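Local coordinates for protein probable methyltransferase (Bordetella pertussis, PDB 3KTY) that probably transfers methyl groups from S-adenosyl-L-methionine to RNA, as a member of the TrmH family within the SPOUT superfamily, at residues Ile31-Phe36 with Ala165-Arg169. Numbering follows the deposited sequence.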
ATOM      1  N   ILE A  31       9.768  -1.748   0.143  1.00 27.90           N
ATOM      2  CA  ILE A  31      10.416  -0.595   0.791  1.00 25.36           C
ATOM      3  C   ILE A  31      11.269   0.242  -0.142  1.00 27.05           C
ATOM      4  O   ILE A  31      11.356   1.456  -0.015  1.00 32.23           O
ATOM      5  CB  ILE A  31      11.171  -0.915   2.122  1.00 36.82           C
ATOM      6  CG1 ILE A  31      12.356  -1.850   1.890  1.00 37.65           C
ATOM      7  CG2 ILE A  31      10.211  -1.475   3.179  1.00 31.59           C
ATOM      8  CD1 ILE A  31      13.178  -2.035   3.145  1.00 34.99           C
ATOM      9  N   LYS A  32      11.900  -0.397  -1.105  1.00 28.58           N
ATOM     10  CA  LYS A  32      12.662   0.398  -2.021  1.00 30.24           C
ATOM     11  C   LYS A  32      11.774   1.389  -2.758  1.00 36.38           C
ATOM     12  O   LYS A  32      12.188   2.522  -2.972  1.00 40.10           O
ATOM     13  CB  LYS A  32      13.430  -0.466  -3.016  1.00 35.53           C
ATOM     14  CG  LYS A  32      14.537   0.308  -3.666  1.00 36.91           C
ATOM     15  CD  LYS A  32      15.358  -0.575  -4.564  1.00 42.34           C
ATOM     16  CE  LYS A  32      16.625   0.144  -5.024  1.00 46.00           C
ATOM     17  NZ  LYS A  32      17.005  -0.323  -6.384  1.00 53.71           N
ATOM     18  N   THR A  33      10.573   0.964  -3.176  1.00 33.52           N
ATOM     19  CA  THR A  33       9.704   1.870  -3.922  1.00 37.56           C
ATOM     20  C   THR A  33       9.338   3.119  -3.131  1.00 34.65           C
ATOM     21  O   THR A  33       8.959   4.132  -3.712  1.00 42.22           O
ATOM     22  CB  THR A  33       8.381   1.215  -4.440  1.00 40.98           C
ATOM     23  OG1 THR A  33       7.490   0.944  -3.344  1.00 42.06           O
ATOM     24  CG2 THR A  33       8.673  -0.040  -5.175  1.00 35.33           C
HETATM   25  N   MSE A  34       9.399   3.016  -1.814  1.00 27.26           N
HETATM   26  CA  MSE A  34       9.142   4.122  -0.909  1.00 27.48           C
HETATM   27  C   MSE A  34      10.416   4.871  -0.539  1.00 32.88           C
HETATM   28  O   MSE A  34      10.390   5.801   0.245  1.00 31.77           O
HETATM   29  CB  MSE A  34       8.413   3.616   0.362  1.00 21.97           C
HETATM   30  CG  MSE A  34       6.970   3.033   0.058  1.00 34.14           C
HETATM   31 SE   MSE A  34       5.863   4.324  -0.998  0.74 46.71          SE
HETATM   32  CE  MSE A  34       4.897   3.046  -2.117  1.00114.17           C
ATOM     33  N   GLY A  35      11.542   4.458  -1.093  1.00 36.59           N
ATOM     34  CA  GLY A  35      12.786   5.138  -0.809  1.00 33.60           C
ATOM     35  C   GLY A  35      13.600   4.555   0.341  1.00 32.48           C
ATOM     36  O   GLY A  35      14.610   5.125   0.703  1.00 34.69           O
ATOM     37  N   PHE A  36      13.201   3.418   0.895  1.00 31.86           N
ATOM     38  CA  PHE A  36      13.973   2.831   1.988  1.00 30.65           C
ATOM     39  C   PHE A  36      14.888   1.676   1.563  1.00 38.80           C
ATOM     40  O   PHE A  36      14.546   0.881   0.691  1.00 43.97           O
ATOM     41  CB  PHE A  36      13.053   2.408   3.120  1.00 27.70           C
ATOM     42  CG  PHE A  36      12.250   3.550   3.701  1.00 32.22           C
ATOM     43  CD1 PHE A  36      12.811   4.396   4.655  1.00 29.05           C
ATOM     44  CD2 PHE A  36      10.939   3.803   3.278  1.00 24.83           C
ATOM     45  CE1 PHE A  36      12.053   5.478   5.209  1.00 31.24           C
ATOM     46  CE2 PHE A  36      10.165   4.888   3.838  1.00 22.51           C
ATOM     47  CZ  PHE A  36      10.728   5.717   4.801  1.00 27.96           C
ATOM     48  N   ALA A 165       5.560   1.889   4.966  1.00 26.72           N
ATOM     49  CA  ALA A 165       6.605   2.585   4.285  1.00 24.05           C
ATOM     50  C   ALA A 165       6.049   3.790   3.521  1.00 25.72           C
ATOM     51  O   ALA A 165       6.731   4.799   3.389  1.00 26.48           O
ATOM     52  CB  ALA A 165       7.366   1.629   3.343  1.00 19.58           C
ATOM     53  N   TRP A 166       4.822   3.685   3.007  1.00 25.64           N
ATOM     54  CA  TRP A 166       4.207   4.850   2.362  1.00 17.12           C
ATOM     55  C   TRP A 166       3.972   5.965   3.418  1.00 18.97           C
ATOM     56  O   TRP A 166       4.401   7.102   3.247  1.00 22.48           O
ATOM     57  CB  TRP A 166       2.930   4.441   1.543  1.00 29.34           C
ATOM     58  CG  TRP A 166       2.010   5.528   1.439  1.00 29.73           C
ATOM     59  CD1 TRP A 166       0.856   5.669   2.115  1.00 24.80           C
ATOM     60  CD2 TRP A 166       2.188   6.726   0.675  1.00 32.44           C
ATOM     61  NE1 TRP A 166       0.273   6.875   1.814  1.00 27.99           N
ATOM     62  CE2 TRP A 166       1.074   7.549   0.930  1.00 25.94           C
ATOM     63  CE3 TRP A 166       3.190   7.187  -0.197  1.00 32.29           C
ATOM     64  CZ2 TRP A 166       0.924   8.814   0.366  1.00 31.70           C
ATOM     65  CZ3 TRP A 166       3.039   8.444  -0.775  1.00 35.99           C
ATOM     66  CH2 TRP A 166       1.913   9.234  -0.493  1.00 42.28           C
ATOM     67  N   GLU A 167       3.350   5.630   4.535  1.00 22.13           N
ATOM     68  CA  GLU A 167       3.156   6.605   5.638  1.00 20.61           C
ATOM     69  C   GLU A 167       4.436   7.283   6.102  1.00 27.07           C
ATOM     70  O   GLU A 167       4.504   8.511   6.286  1.00 29.19           O
ATOM     71  CB  GLU A 167       2.518   5.883   6.816  1.00 20.09           C
ATOM     72  CG  GLU A 167       0.981   5.590   6.519  1.00 33.81           C
ATOM     73  CD  GLU A 167       0.103   6.853   6.449  1.00 34.67           C
ATOM     74  OE1 GLU A 167       0.524   7.925   6.923  1.00 35.35           O
ATOM     75  OE2 GLU A 167      -1.024   6.787   5.917  1.00 47.27           O
ATOM     76  N   LEU A 168       5.472   6.469   6.258  1.00 32.44           N
ATOM     77  CA  LEU A 168       6.757   6.963   6.663  1.00 23.22           C
ATOM     78  C   LEU A 168       7.364   7.847   5.613  1.00 23.62           C
ATOM     79  O   LEU A 168       7.893   8.896   5.899  1.00 26.43           O
ATOM     80  CB  LEU A 168       7.694   5.802   6.978  1.00 33.45           C
ATOM     81  CG  LEU A 168       7.417   5.202   8.357  1.00 32.49           C
ATOM     82  CD1 LEU A 168       8.214   3.940   8.508  1.00 28.59           C
ATOM     83  CD2 LEU A 168       7.798   6.228   9.411  1.00 22.96           C
ATOM     84  N   ARG A 169       7.300   7.424   4.376  1.00 22.54           N
ATOM     85  CA  ARG A 169       7.803   8.286   3.328  1.00 28.63           C
ATOM     86  C   ARG A 169       7.094   9.645   3.338  1.00 33.56           C
ATOM     87  O   ARG A 169       7.710  10.714   3.291  1.00 31.47           O
ATOM     88  CB  ARG A 169       7.617   7.592   1.970  1.00 24.03           C
ATOM     89  CG  ARG A 169       7.866   8.488   0.792  1.00 23.91           C
ATOM     90  CD  ARG A 169       7.890   7.659  -0.557  1.00 32.20           C
ATOM     91  NE  ARG A 169       8.328   8.566  -1.601  1.00 29.02           N
ATOM     92  CZ  ARG A 169       9.587   8.925  -1.803  1.00 35.50           C
ATOM     93  NH1 ARG A 169      10.554   8.401  -1.076  1.00 46.71           N
ATOM     94  NH2 ARG A 169       9.878   9.811  -2.734  1.00 36.96           N
TER
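Met34 and Trp166 mark the closest backbone approach, CA to CA 6.0 Å, where the C-terminal end of helix 21-33 meets helix 157-172, packed against strand 11-16 of the parallel sheet of this SpoU-type methyltransferase domain. Helix 21-33 stops in a Schellman motif: Gly35 takes a positive phi of 93° while Phe36 N reaches back to Ile31 O and Gly35 N to Lys32 O. The turn presents Met34 and Phe36 to the second helix, and Ala165 touches both. Met34, present as selenomethionine, packs its CG against Ala165 CB at 3.6 Å, and the bend at chi2 (-52°) carries its selenium on to Trp166, where SE lies 3.9 Å from CB and meets the indole at its edge, a Met-aromatic contact. Phe36 turns a ring edge to the helix backbone, its CE2 3.5 Å from Ala165 O, while CZ rests on Leu168 CB at 3.7 Å; Phe13 of strand 11-16 meets the same ring edge-to-face. The dimer interface is close by: Leu163 of the second subunit packs on both Met34 and Trp166, and the indole NE1 bonds to Glu167 of that subunit. Arg169, extended from CG to NE, passes Met34 O with CD 3.2 Å away and bonds Pro147 O of the second subunit through NE. Arg169 NH1 donates to Met34 O at 2.9 Å, coming from above the carbonyl plane, 64° out of it.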